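Local coordinates for putative peptidase (PDB 3CE2), which is probably a zinc-dependent oligopeptidase of the M3B family that degrades a variety of small bioactive peptides, at residues Y61-S66 against L70-T75; R81-L86 against T111-L116; W123-L128 against F156-H161. All coordinates share one frame; numbering follows the deposited sequence.

Contact 1 of 3, residues Y61-S66 against L70-T75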
ATOM      1  N   TYR A  61      -9.289  17.663  31.912  1.00 65.87           N
ATOM      2  CA  TYR A  61     -10.293  17.948  30.903  1.00 65.81           C
ATOM      3  C   TYR A  61     -11.702  17.574  31.325  1.00 68.36           C
ATOM      4  O   TYR A  61     -11.909  16.618  32.086  1.00 70.12           O
ATOM      5  CB  TYR A  61      -9.915  17.275  29.584  1.00 60.41           C
ATOM      6  CG  TYR A  61      -8.629  17.825  29.046  1.00 60.37           C
ATOM      7  CD1 TYR A  61      -8.607  19.048  28.381  1.00 61.04           C
ATOM      8  CD2 TYR A  61      -7.419  17.159  29.243  1.00 57.69           C
ATOM      9  CE1 TYR A  61      -7.425  19.587  27.907  1.00 58.68           C
ATOM     10  CE2 TYR A  61      -6.229  17.682  28.768  1.00 53.18           C
ATOM     11  CZ  TYR A  61      -6.239  18.899  28.096  1.00 60.60           C
ATOM     12  OH  TYR A  61      -5.066  19.446  27.602  1.00 63.17           O
ATOM     13  N   GLN A  62     -12.657  18.360  30.833  1.00 67.62           N
ATOM     14  CA  GLN A  62     -14.081  18.086  31.008  1.00 69.21           C
ATOM     15  C   GLN A  62     -14.661  17.823  29.632  1.00 63.06           C
ATOM     16  O   GLN A  62     -14.938  18.754  28.880  1.00 63.81           O
ATOM     17  CB  GLN A  62     -14.807  19.279  31.655  1.00 70.47           C
ATOM     18  CG  GLN A  62     -14.332  19.620  33.063  1.00 75.81           C
ATOM     19  CD  GLN A  62     -13.049  20.451  33.058  1.00 80.96           C
ATOM     20  OE1 GLN A  62     -12.975  21.515  32.420  1.00 76.94           O
ATOM     21  NE2 GLN A  62     -12.028  19.962  33.768  1.00 77.14           N
ATOM     22  N   LEU A  63     -14.849  16.556  29.304  1.00 57.22           N
ATOM     23  CA  LEU A  63     -15.239  16.198  27.956  1.00 56.54           C
ATOM     24  C   LEU A  63     -16.709  16.430  27.613  1.00 63.34           C
ATOM     25  O   LEU A  63     -17.129  16.188  26.477  1.00 63.87           O
ATOM     26  CB  LEU A  63     -14.868  14.756  27.679  1.00 58.40           C
ATOM     27  CG  LEU A  63     -13.352  14.597  27.677  1.00 62.45           C
ATOM     28  CD1 LEU A  63     -12.985  13.124  27.686  1.00 62.72           C
ATOM     29  CD2 LEU A  63     -12.692  15.346  26.519  1.00 55.89           C
ATOM     30  N   ASP A  64     -17.499  16.892  28.574  1.00 59.95           N
ATOM     31  CA  ASP A  64     -18.850  17.298  28.234  1.00 62.05           C
ATOM     32  C   ASP A  64     -18.866  18.773  27.812  1.00 61.69           C
ATOM     33  O   ASP A  64     -19.925  19.364  27.611  1.00 64.29           O
ATOM     34  CB  ASP A  64     -19.843  17.002  29.365  1.00 69.45           C
ATOM     35  CG  ASP A  64     -19.483  17.689  30.678  1.00 78.31           C
ATOM     36  OD1 ASP A  64     -18.383  18.274  30.796  1.00 84.67           O
ATOM     37  OD2 ASP A  64     -20.322  17.641  31.604  1.00 80.82           O
ATOM     38  N   ASN A  65     -17.676  19.343  27.637  1.00 53.74           N
ATOM     39  CA  ASN A  65     -17.539  20.749  27.319  1.00 53.48           C
ATOM     40  C   ASN A  65     -16.681  20.998  26.074  1.00 53.64           C
ATOM     41  O   ASN A  65     -15.461  20.849  26.099  1.00 52.72           O
ATOM     42  CB  ASN A  65     -16.935  21.458  28.521  1.00 57.72           C
ATOM     43  CG  ASN A  65     -16.757  22.931  28.303  1.00 57.55           C
ATOM     44  OD1 ASN A  65     -16.070  23.372  27.378  1.00 60.65           O
ATOM     45  ND2 ASN A  65     -17.360  23.712  29.177  1.00 62.57           N
ATOM     46  N   SER A  66     -17.318  21.421  24.993  1.00 52.02           N
ATOM     47  CA  SER A  66     -16.640  21.522  23.719  1.00 47.69           C
ATOM     48  C   SER A  66     -15.413  22.403  23.752  1.00 49.46           C
ATOM     49  O   SER A  66     -14.506  22.224  22.949  1.00 52.50           O
ATOM     50  CB  SER A  66     -17.606  22.001  22.651  1.00 43.61           C
ATOM     51  OG  SER A  66     -18.669  21.073  22.538  1.00 45.75           O
ATOM     52  N   LEU A  70     -11.737  21.158  22.656  1.00 45.97           N
ATOM     53  CA  LEU A  70     -10.984  21.888  21.665  1.00 46.04           C
ATOM     54  C   LEU A  70      -9.587  22.131  22.204  1.00 45.31           C
ATOM     55  O   LEU A  70      -8.603  22.022  21.486  1.00 45.43           O
ATOM     56  CB  LEU A  70     -11.655  23.207  21.316  1.00 48.34           C
ATOM     57  CG  LEU A  70     -10.671  24.176  20.646  1.00 50.91           C
ATOM     58  CD1 LEU A  70     -10.433  23.814  19.183  1.00 47.89           C
ATOM     59  CD2 LEU A  70     -11.172  25.573  20.756  1.00 47.60           C
ATOM     60  N   SER A  71      -9.508  22.461  23.482  1.00 49.16           N
ATOM     61  CA  SER A  71      -8.221  22.670  24.124  1.00 57.21           C
ATOM     62  C   SER A  71      -7.329  21.409  24.074  1.00 57.64           C
ATOM     63  O   SER A  71      -6.148  21.491  23.727  1.00 59.21           O
ATOM     64  CB  SER A  71      -8.428  23.101  25.567  1.00 61.06           C
ATOM     65  OG  SER A  71      -7.179  23.370  26.165  1.00 69.90           O
ATOM     66  N   LEU A  72      -7.906  20.261  24.429  1.00 50.93           N
ATOM     67  CA  LEU A  72      -7.246  18.963  24.327  1.00 48.60           C
ATOM     68  C   LEU A  72      -6.650  18.687  22.938  1.00 52.77           C
ATOM     69  O   LEU A  72      -5.425  18.534  22.791  1.00 53.41           O
ATOM     70  CB  LEU A  72      -8.246  17.875  24.673  1.00 46.01           C
ATOM     71  CG  LEU A  72      -7.751  16.462  24.435  1.00 49.80           C
ATOM     72  CD1 LEU A  72      -6.409  16.306  25.099  1.00 52.37           C
ATOM     73  CD2 LEU A  72      -8.747  15.453  24.997  1.00 47.16           C
ATOM     74  N   LEU A  73      -7.519  18.631  21.929  1.00 46.72           N
ATOM     75  CA  LEU A  73      -7.106  18.423  20.549  1.00 42.77           C
ATOM     76  C   LEU A  73      -5.994  19.399  20.169  1.00 48.29           C
ATOM     77  O   LEU A  73      -4.973  19.008  19.625  1.00 57.77           O
ATOM     78  CB  LEU A  73      -8.289  18.635  19.605  1.00 38.18           C
ATOM     79  CG  LEU A  73      -9.515  17.759  19.808  1.00 40.99           C
ATOM     80  CD1 LEU A  73     -10.534  18.050  18.730  1.00 39.73           C
ATOM     81  CD2 LEU A  73      -9.148  16.276  19.795  1.00 43.63           C
ATOM     82  N   THR A  74      -6.216  20.674  20.445  1.00 45.77           N
ATOM     83  CA  THR A  74      -5.303  21.730  20.072  1.00 51.03           C
ATOM     84  C   THR A  74      -3.899  21.423  20.579  1.00 52.71           C
ATOM     85  O   THR A  74      -2.892  21.640  19.894  1.00 54.60           O
ATOM     86  CB  THR A  74      -5.820  23.077  20.665  1.00 55.93           C
ATOM     87  OG1 THR A  74      -6.855  23.579  19.812  1.00 62.35           O
ATOM     88  CG2 THR A  74      -4.723  24.133  20.781  1.00 53.67           C
ATOM     89  N   THR A  75      -3.857  20.897  21.787  1.00 50.91           N
ATOM     90  CA  THR A  75      -2.624  20.749  22.503  1.00 55.63           C
ATOM     91  C   THR A  75      -1.956  19.469  22.096  1.00 55.15           C
ATOM     92  O   THR A  75      -0.735  19.403  22.019  1.00 54.32           O
ATOM     93  CB  THR A  75      -2.887  20.713  24.006  1.00 57.71           C
ATOM     94  OG1 THR A  75      -3.219  22.038  24.440  1.00 59.35           O
ATOM     95  CG2 THR A  75      -1.667  20.226  24.741  1.00 54.75           C
TER

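Contact 2 of 3, residues R81-L86 against T111-L116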
ATOM      1  N   ARG A  81       2.778  17.270  16.459  1.00 48.10           N
ATOM      2  CA  ARG A  81       3.377  17.861  15.294  1.00 46.02           C
ATOM      3  C   ARG A  81       4.892  17.993  15.479  1.00 52.36           C
ATOM      4  O   ARG A  81       5.665  17.720  14.543  1.00 50.08           O
ATOM      5  CB  ARG A  81       2.731  19.197  15.035  1.00 50.88           C
ATOM      6  CG  ARG A  81       3.263  19.934  13.848  1.00 56.18           C
ATOM      7  CD  ARG A  81       2.397  21.140  13.643  1.00 59.48           C
ATOM      8  NE  ARG A  81       3.006  22.074  12.712  1.00 59.35           N
ATOM      9  CZ  ARG A  81       2.356  23.106  12.193  1.00 53.78           C
ATOM     10  NH1 ARG A  81       1.085  23.308  12.518  1.00 46.36           N
ATOM     11  NH2 ARG A  81       2.975  23.916  11.351  1.00 49.67           N
ATOM     12  N   LYS A  82       5.305  18.380  16.692  1.00 52.02           N
ATOM     13  CA  LYS A  82       6.716  18.606  17.028  1.00 56.76           C
ATOM     14  C   LYS A  82       7.454  17.263  17.075  1.00 55.56           C
ATOM     15  O   LYS A  82       8.520  17.126  16.482  1.00 53.57           O
ATOM     16  CB  LYS A  82       6.826  19.318  18.381  1.00 65.45           C
ATOM     17  CG  LYS A  82       8.162  20.015  18.690  1.00 72.53           C
ATOM     18  CD  LYS A  82       8.416  20.018  20.218  1.00 76.83           C
ATOM     19  CE  LYS A  82       8.633  21.429  20.835  1.00 82.13           C
ATOM     20  NZ  LYS A  82      10.042  21.942  20.827  1.00 80.46           N
ATOM     21  N   LEU A  83       6.865  16.279  17.759  1.00 49.52           N
ATOM     22  CA  LEU A  83       7.359  14.906  17.744  1.00 46.41           C
ATOM     23  C   LEU A  83       7.636  14.386  16.340  1.00 51.57           C
ATOM     24  O   LEU A  83       8.694  13.796  16.101  1.00 58.74           O
ATOM     25  CB  LEU A  83       6.388  13.967  18.449  1.00 40.24           C
ATOM     26  CG  LEU A  83       6.247  14.298  19.932  1.00 40.45           C
ATOM     27  CD1 LEU A  83       5.569  13.208  20.700  1.00 36.58           C
ATOM     28  CD2 LEU A  83       7.603  14.583  20.533  1.00 46.15           C
ATOM     29  N   ASN A  84       6.697  14.601  15.414  1.00 51.31           N
ATOM     30  CA  ASN A  84       6.855  14.128  14.033  1.00 45.01           C
ATOM     31  C   ASN A  84       8.006  14.826  13.325  1.00 47.59           C
ATOM     32  O   ASN A  84       8.762  14.199  12.595  1.00 52.43           O
ATOM     33  CB  ASN A  84       5.571  14.329  13.227  1.00 49.09           C
ATOM     34  CG  ASN A  84       4.453  13.403  13.665  1.00 52.97           C
ATOM     35  OD1 ASN A  84       4.612  12.625  14.609  1.00 51.37           O
ATOM     36  ND2 ASN A  84       3.303  13.494  12.991  1.00 50.45           N
ATOM     37  N   LYS A  85       8.124  16.131  13.523  1.00 42.61           N
ATOM     38  CA  LYS A  85       9.225  16.889  12.965  1.00 45.68           C
ATOM     39  C   LYS A  85      10.546  16.276  13.460  1.00 48.32           C
ATOM     40  O   LYS A  85      11.466  16.048  12.688  1.00 47.75           O
ATOM     41  CB  LYS A  85       9.083  18.346  13.408  1.00 49.63           C
ATOM     42  CG  LYS A  85      10.061  19.350  12.845  1.00 54.46           C
ATOM     43  CD  LYS A  85       9.611  20.747  13.292  1.00 62.86           C
ATOM     44  CE  LYS A  85      10.721  21.795  13.182  1.00 70.51           C
ATOM     45  NZ  LYS A  85      10.987  22.237  11.770  1.00 73.35           N
ATOM     46  N   LEU A  86      10.633  15.992  14.756  1.00 49.32           N
ATOM     47  CA  LEU A  86      11.858  15.467  15.323  1.00 45.65           C
ATOM     48  C   LEU A  86      12.063  14.053  14.831  1.00 50.79           C
ATOM     49  O   LEU A  86      13.193  13.616  14.602  1.00 55.69           O
ATOM     50  CB  LEU A  86      11.775  15.430  16.838  1.00 46.04           C
ATOM     51  CG  LEU A  86      11.809  16.751  17.592  1.00 44.36           C
ATOM     52  CD1 LEU A  86      11.269  16.503  19.013  1.00 40.03           C
ATOM     53  CD2 LEU A  86      13.216  17.341  17.592  1.00 43.23           C
ATOM     54  N   THR A 111      11.914   8.008  19.233  1.00 44.61           N
ATOM     55  CA  THR A 111      11.035   6.862  19.194  1.00 49.28           C
ATOM     56  C   THR A 111      10.476   6.603  20.597  1.00 56.46           C
ATOM     57  O   THR A 111       9.276   6.353  20.777  1.00 56.29           O
ATOM     58  CB  THR A 111      11.759   5.600  18.632  1.00 43.08           C
ATOM     59  OG1 THR A 111      12.160   5.861  17.284  1.00 40.89           O
ATOM     60  CG2 THR A 111      10.822   4.344  18.652  1.00 33.00           C
ATOM     61  N   HIS A 112      11.350   6.664  21.595  1.00 60.07           N
ATOM     62  CA  HIS A 112      10.931   6.413  22.963  1.00 60.56           C
ATOM     63  C   HIS A 112       9.901   7.478  23.342  1.00 57.17           C
ATOM     64  O   HIS A 112       8.867   7.165  23.920  1.00 52.56           O
ATOM     65  CB  HIS A 112      12.139   6.461  23.900  1.00 60.82           C
ATOM     66  CG  HIS A 112      11.782   6.447  25.354  1.00 60.08           C
ATOM     67  ND1 HIS A 112      11.172   5.365  25.961  1.00 57.75           N
ATOM     68  CD2 HIS A 112      11.966   7.375  26.326  1.00 58.20           C
ATOM     69  CE1 HIS A 112      10.985   5.634  27.243  1.00 57.15           C
ATOM     70  NE2 HIS A 112      11.462   6.844  27.492  1.00 57.45           N
ATOM     71  N   LEU A 113      10.192   8.728  22.986  1.00 58.08           N
ATOM     72  CA  LEU A 113       9.264   9.845  23.210  1.00 58.08           C
ATOM     73  C   LEU A 113       7.867   9.628  22.620  1.00 58.59           C
ATOM     74  O   LEU A 113       6.863   9.953  23.253  1.00 60.37           O
ATOM     75  CB  LEU A 113       9.849  11.149  22.680  1.00 53.08           C
ATOM     76  CG  LEU A 113      10.476  11.937  23.815  1.00 55.76           C
ATOM     77  CD1 LEU A 113      10.664  13.434  23.479  1.00 53.42           C
ATOM     78  CD2 LEU A 113       9.561  11.749  25.004  1.00 56.83           C
ATOM     79  N   HIS A 114       7.813   9.074  21.413  1.00 57.66           N
ATOM     80  CA  HIS A 114       6.549   8.785  20.771  1.00 54.65           C
ATOM     81  C   HIS A 114       5.786   7.748  21.545  1.00 53.55           C
ATOM     82  O   HIS A 114       4.567   7.812  21.621  1.00 58.88           O
ATOM     83  CB  HIS A 114       6.748   8.299  19.343  1.00 55.09           C
ATOM     84  CG  HIS A 114       6.834   9.408  18.340  1.00 63.84           C
ATOM     85  ND1 HIS A 114       7.978  10.156  18.153  1.00 69.87           N
ATOM     86  CD2 HIS A 114       5.922   9.893  17.464  1.00 61.36           C
ATOM     87  CE1 HIS A 114       7.772  11.049  17.201  1.00 67.96           C
ATOM     88  NE2 HIS A 114       6.530  10.912  16.769  1.00 67.26           N
ATOM     89  N   THR A 115       6.493   6.789  22.124  1.00 54.43           N
ATOM     90  CA  THR A 115       5.824   5.732  22.864  1.00 54.30           C
ATOM     91  C   THR A 115       5.283   6.281  24.183  1.00 52.49           C
ATOM     92  O   THR A 115       4.256   5.819  24.704  1.00 54.95           O
ATOM     93  CB  THR A 115       6.761   4.515  23.093  1.00 56.76           C
ATOM     94  OG1 THR A 115       7.343   4.130  21.841  1.00 50.66           O
ATOM     95  CG2 THR A 115       5.973   3.318  23.644  1.00 58.69           C
ATOM     96  N   LEU A 116       5.958   7.292  24.702  1.00 50.12           N
ATOM     97  CA  LEU A 116       5.537   7.903  25.944  1.00 64.23           C
ATOM     98  C   LEU A 116       4.251   8.666  25.654  1.00 68.50           C
ATOM     99  O   LEU A 116       3.206   8.425  26.266  1.00 67.33           O
ATOM    100  CB  LEU A 116       6.626   8.849  26.451  1.00 69.38           C
ATOM    101  CG  LEU A 116       7.135   8.679  27.890  1.00 73.37           C
ATOM    102  CD1 LEU A 116       7.141   7.199  28.311  1.00 72.84           C
ATOM    103  CD2 LEU A 116       8.537   9.291  28.010  1.00 72.35           C
TER

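Contact 3 of 3, residues W123-L128 against F156-H161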
ATOM      1  N   TRP A 123      -5.708   7.456  27.012  1.00 60.27           N
ATOM      2  CA  TRP A 123      -7.019   7.507  27.669  1.00 59.29           C
ATOM      3  C   TRP A 123      -8.055   8.192  26.798  1.00 61.53           C
ATOM      4  O   TRP A 123      -9.258   7.941  26.922  1.00 65.75           O
ATOM      5  CB  TRP A 123      -6.912   8.258  28.987  1.00 52.75           C
ATOM      6  CG  TRP A 123      -6.424   9.680  28.820  1.00 54.68           C
ATOM      7  CD1 TRP A 123      -5.130  10.110  28.825  1.00 49.96           C
ATOM      8  CD2 TRP A 123      -7.234  10.854  28.639  1.00 54.49           C
ATOM      9  NE1 TRP A 123      -5.078  11.480  28.672  1.00 48.10           N
ATOM     10  CE2 TRP A 123      -6.354  11.960  28.548  1.00 53.32           C
ATOM     11  CE3 TRP A 123      -8.613  11.075  28.527  1.00 51.27           C
ATOM     12  CZ2 TRP A 123      -6.812  13.273  28.360  1.00 53.36           C
ATOM     13  CZ3 TRP A 123      -9.063  12.381  28.340  1.00 51.47           C
ATOM     14  CH2 TRP A 123      -8.165  13.462  28.257  1.00 49.12           C
ATOM     15  N   VAL A 124      -7.554   9.056  25.920  1.00 58.46           N
ATOM     16  CA  VAL A 124      -8.349   9.877  25.021  1.00 54.40           C
ATOM     17  C   VAL A 124      -9.354   9.114  24.148  1.00 54.81           C
ATOM     18  O   VAL A 124     -10.567   9.242  24.316  1.00 57.02           O
ATOM     19  CB  VAL A 124      -7.413  10.722  24.156  1.00 52.57           C
ATOM     20  CG1 VAL A 124      -8.156  11.361  23.009  1.00 49.41           C
ATOM     21  CG2 VAL A 124      -6.728  11.760  25.024  1.00 49.02           C
ATOM     22  N   GLN A 125      -8.871   8.305  23.223  1.00 55.16           N
ATOM     23  CA  GLN A 125      -9.811   7.580  22.384  1.00 60.56           C
ATOM     24  C   GLN A 125     -10.993   6.910  23.130  1.00 63.63           C
ATOM     25  O   GLN A 125     -12.143   7.063  22.726  1.00 64.02           O
ATOM     26  CB  GLN A 125      -9.105   6.577  21.484  1.00 57.85           C
ATOM     27  CG  GLN A 125     -10.042   5.447  21.087  1.00 67.14           C
ATOM     28  CD  GLN A 125     -10.007   5.177  19.616  1.00 68.58           C
ATOM     29  OE1 GLN A 125      -9.396   5.922  18.854  1.00 75.03           O
ATOM     30  NE2 GLN A 125     -10.678   4.124  19.197  1.00 68.98           N
ATOM     31  N   PRO A 126     -10.722   6.154  24.207  1.00 65.27           N
ATOM     32  CA  PRO A 126     -11.882   5.477  24.798  1.00 64.48           C
ATOM     33  C   PRO A 126     -12.784   6.397  25.631  1.00 61.75           C
ATOM     34  O   PRO A 126     -13.976   6.099  25.786  1.00 61.81           O
ATOM     35  CB  PRO A 126     -11.256   4.371  25.671  1.00 57.47           C
ATOM     36  CG  PRO A 126      -9.902   4.859  25.996  1.00 61.82           C
ATOM     37  CD  PRO A 126      -9.469   5.844  24.917  1.00 64.35           C
ATOM     38  N   ALA A 127     -12.237   7.493  26.161  1.00 55.53           N
ATOM     39  CA  ALA A 127     -13.079   8.468  26.876  1.00 52.45           C
ATOM     40  C   ALA A 127     -14.076   9.112  25.915  1.00 56.51           C
ATOM     41  O   ALA A 127     -15.225   9.361  26.289  1.00 59.40           O
ATOM     42  CB  ALA A 127     -12.236   9.540  27.552  1.00 46.94           C
ATOM     43  N   LEU A 128     -13.627   9.370  24.679  1.00 54.41           N
ATOM     44  CA  LEU A 128     -14.476   9.928  23.630  1.00 53.40           C
ATOM     45  C   LEU A 128     -15.517   8.948  23.126  1.00 57.33           C
ATOM     46  O   LEU A 128     -16.698   9.282  23.067  1.00 65.89           O
ATOM     47  CB  LEU A 128     -13.643  10.424  22.457  1.00 49.47           C
ATOM     48  CG  LEU A 128     -12.783  11.640  22.788  1.00 48.70           C
ATOM     49  CD1 LEU A 128     -11.692  11.930  21.719  1.00 41.89           C
ATOM     50  CD2 LEU A 128     -13.694  12.823  22.977  1.00 49.36           C
ATOM     51  N   PHE A 156     -16.002   9.149  17.016  1.00 45.68           N
ATOM     52  CA  PHE A 156     -17.341   8.909  17.582  1.00 43.55           C
ATOM     53  C   PHE A 156     -18.106   7.800  16.850  1.00 42.50           C
ATOM     54  O   PHE A 156     -19.017   7.207  17.402  1.00 42.47           O
ATOM     55  CB  PHE A 156     -18.197  10.190  17.564  1.00 41.27           C
ATOM     56  CG  PHE A 156     -17.677  11.326  18.436  1.00 38.16           C
ATOM     57  CD1 PHE A 156     -17.239  11.102  19.730  1.00 38.08           C
ATOM     58  CD2 PHE A 156     -17.680  12.626  17.962  1.00 34.84           C
ATOM     59  CE1 PHE A 156     -16.785  12.156  20.537  1.00 32.77           C
ATOM     60  CE2 PHE A 156     -17.223  13.671  18.753  1.00 35.98           C
ATOM     61  CZ  PHE A 156     -16.775  13.423  20.056  1.00 34.08           C
ATOM     62  N   ARG A 157     -17.751   7.521  15.605  1.00 40.47           N
ATOM     63  CA  ARG A 157     -18.438   6.459  14.883  1.00 48.21           C
ATOM     64  C   ARG A 157     -18.226   5.100  15.548  1.00 47.03           C
ATOM     65  O   ARG A 157     -18.949   4.139  15.271  1.00 48.54           O
ATOM     66  CB  ARG A 157     -17.978   6.413  13.411  1.00 52.06           C
ATOM     67  CG  ARG A 157     -18.834   7.296  12.517  1.00 58.71           C
ATOM     68  CD  ARG A 157     -18.291   7.440  11.092  1.00 58.78           C
ATOM     69  NE  ARG A 157     -18.693   6.329  10.235  1.00 58.92           N
ATOM     70  CZ  ARG A 157     -17.915   5.294   9.962  1.00 53.44           C
ATOM     71  NH1 ARG A 157     -16.672   5.249  10.465  1.00 46.51           N
ATOM     72  NH2 ARG A 157     -18.383   4.325   9.184  1.00 48.86           N
ATOM     73  N   LEU A 158     -17.225   5.021  16.415  1.00 46.86           N
ATOM     74  CA  LEU A 158     -16.841   3.749  17.024  1.00 52.25           C
ATOM     75  C   LEU A 158     -17.661   3.426  18.271  1.00 52.44           C
ATOM     76  O   LEU A 158     -17.619   2.314  18.789  1.00 53.92           O
ATOM     77  CB  LEU A 158     -15.333   3.727  17.336  1.00 49.29           C
ATOM     78  CG  LEU A 158     -14.458   3.634  16.068  1.00 50.50           C
ATOM     79  CD1 LEU A 158     -12.949   3.722  16.338  1.00 42.74           C
ATOM     80  CD2 LEU A 158     -14.819   2.396  15.275  1.00 49.09           C
ATOM     81  N   SER A 159     -18.408   4.411  18.741  1.00 52.63           N
ATOM     82  CA  SER A 159     -19.233   4.268  19.934  1.00 54.24           C
ATOM     83  C   SER A 159     -20.228   3.110  19.803  1.00 52.04           C
ATOM     84  O   SER A 159     -20.388   2.323  20.727  1.00 53.56           O
ATOM     85  CB  SER A 159     -20.002   5.572  20.170  1.00 57.49           C
ATOM     86  OG  SER A 159     -20.870   5.828  19.063  1.00 61.93           O
ATOM     87  N   ILE A 160     -20.900   3.005  18.664  1.00 47.03           N
ATOM     88  CA  ILE A 160     -21.907   1.965  18.506  1.00 52.11           C
ATOM     89  C   ILE A 160     -21.341   0.533  18.379  1.00 58.63           C
ATOM     90  O   ILE A 160     -22.097  -0.437  18.283  1.00 64.59           O
ATOM     91  CB  ILE A 160     -22.834   2.281  17.317  1.00 54.75           C
ATOM     92  CG1 ILE A 160     -22.049   2.309  16.001  1.00 50.92           C
ATOM     93  CG2 ILE A 160     -23.512   3.627  17.528  1.00 53.91           C
ATOM     94  CD1 ILE A 160     -22.958   2.322  14.749  1.00 49.01           C
ATOM     95  N   HIS A 161     -20.016   0.403  18.352  1.00 57.76           N
ATOM     96  CA  HIS A 161     -19.365  -0.907  18.295  1.00 53.20           C
ATOM     97  C   HIS A 161     -18.303  -0.965  19.390  1.00 53.68           C
ATOM     98  O   HIS A 161     -17.253  -1.557  19.199  1.00 57.08           O
ATOM     99  CB  HIS A 161     -18.684  -1.147  16.931  1.00 47.94           C
ATOM    100  CG  HIS A 161     -19.614  -1.114  15.756  1.00 44.11           C
ATOM    101  ND1 HIS A 161     -20.462  -2.154  15.444  1.00 49.29           N
ATOM    102  CD2 HIS A 161     -19.793  -0.187  14.784  1.00 49.20           C
ATOM    103  CE1 HIS A 161     -21.149  -1.861  14.352  1.00 46.86           C
ATOM    104  NE2 HIS A 161     -20.762  -0.669  13.930  1.00 51.09           N
TER

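Contact 1 of 3, residues Y61-S66 against L70-T75
Y61 lays its ring across the first turns of helix 66-96 beside L72, in a helix N-terminal capping motif where the incoming loop folds back along the helix it starts. A type I turn, Q62 to N65, makes the reversal, and N65 takes the N-cap position. Its OD1 accepts a hydrogen bond from the backbone N of S68.

Apolar contact does most of the joining. With CG set beside the backbone N (chi1 -63°), the Y61 ring is carried over the helix surface and offers one face to L72. There L72 CB makes a CH-pi contact, 4.0 Å from the ring centroid and displaced toward the rim, while L72 CD1 approaches Y61 CE2 at 3.9 Å. The two side chains cross obliquely, and S71 OG lies at the ring edge, near the ring plane. The tip of L63 meets the other branch of the leucine, L63 CD2 to L72 CD2 at 4.2 Å.

Polar bonds hold the ends. The phenol oxygen of Y61, which lies near L72 CA and comes within 4.4 Å of T75 CB, bonds to the carbonyl of A55, which keeps the ring tied into the loop. S66 OG bonds to H139 ND1, linking the helix start to helix 133-141. Between the segments themselves there is one hydrogen bond, the first-turn helical bond from L70 N to S66 O (3.0 Å).

Two threonines return their hydroxyls to the helix backbone a turn earlier. T75 OG1 donates to S71 O at 3.1 Å. The carbonyl oxygen of L70 is gripped twice by one residue: T74 N and T74 OG1, each 2.9 Å from L70 O, reach it from opposite faces of the carbonyl plane.

Contact 2 of 3, residues R81-L86 against T111-L116
The H114 side chain, with CG placed beside its own backbone N (chi1 -87°), extends from helix 101-120 to the backbone of L83 and the amide of N84. N84 answers with a similar first torsion and a second torsion near zero: although its CB starts out pointing away from the partner helix, the amide swings back until OD1 faces the imidazole. Amide and ring then lie nearly coplanar, 4° apart, while the two side chains run at about a right angle.

The oxygen meets the ring at its edge, in plane, and H114 NE2 donates to N84 OD1 in a bond that is nearly straight but weak, at 3.4 Å. On the same edge, H114 CE1 faces the carbonyl oxygen of L83. L83 CB sits 3.5 Å from both CE1 and NE2 of H114, so one residue supplies an apolar and a polar neighbour to the imidazole. The other ring nitrogen, ND1, is held by I110 O one turn back in its own helix.

Beside this polar patch the leucines are more loosely apposed, with L83 CD2 4.4 Å from L113 CD1. L83 also packs on I110 and F117, and the H114 ring meets Y87 edge-to-face.

The framework is an antiparallel helical hairpin: the two segments run 158° apart with axes 10.2 Å from each other at closest approach, and a short connection joins helix 66-96 to helix 101-120. Helix 33-42 packs against both arms, where L40 touches L113, D39 touches L86, and W36 NE1 bonds to the carbonyl oxygen of L86.

Contact 3 of 3, residues W123-L128 against F156-H161
The F156 ring turns an edge, not a face, to L128: the carbonyl oxygen of L128 lies in the ring plane, 3.8 Å from both F156 CD1 and F156 CE1. The second flat group, the Q125 amide, presents its nitrogen to an aliphatic tip, with NE2 3.7 Å from L158 CD1 and the side chains crossing at about a right angle. A bend at chi2 (132°) carries the Q125 amide out to this meeting.

L128 also brings its side chain to the same rim carbon, CD2 4.0 Å and CB 4.1 Å from F156 CE1. No hydrogen bond joins the segments; they meet by van der Waals contact and the edge-on carbonyl.

The loop after F156 is shaped by its own bonds. F156 to S159 forms a type I turn in which F156 O accepts twice from S159, from N at 3.2 Å and from OG at 2.8 Å, the hydroxyl approaching nearly along the C=O axis. That pair closes the turn at the end of helix 149-156, and L158, within the turn, points its CB toward helix 124-129.

Short helix 124-129 thus rests against the end of helix 149-156 and the loop that follows it. Helix 133-141 supports the aromatic ring through I136, H139 and L140, while L128 also touches L69 on helix 66-96.

How the contacts relate
The three contacts illustrate how a largely helical region is joined by different chemistry at different points. None is fully buried, and all lie away from the zinc sites. The centre of contact 1 lies farthest out, about 34 Å from the centre of the chain, and that of contact 2 innermost at about 24 Å. Contacts 1 and 2 share helix 66-96, one at its capped start and the other along its flank. Contacts 1 and 3 touch: the W123 indole packs on Y61, L63 and L72, and A127 meets L63. Chemistry follows place: capping and CH-pi packing in contact 1, an imidazole-amide pair in contact 2, and packing without a hydrogen bond between the segments in contact 3.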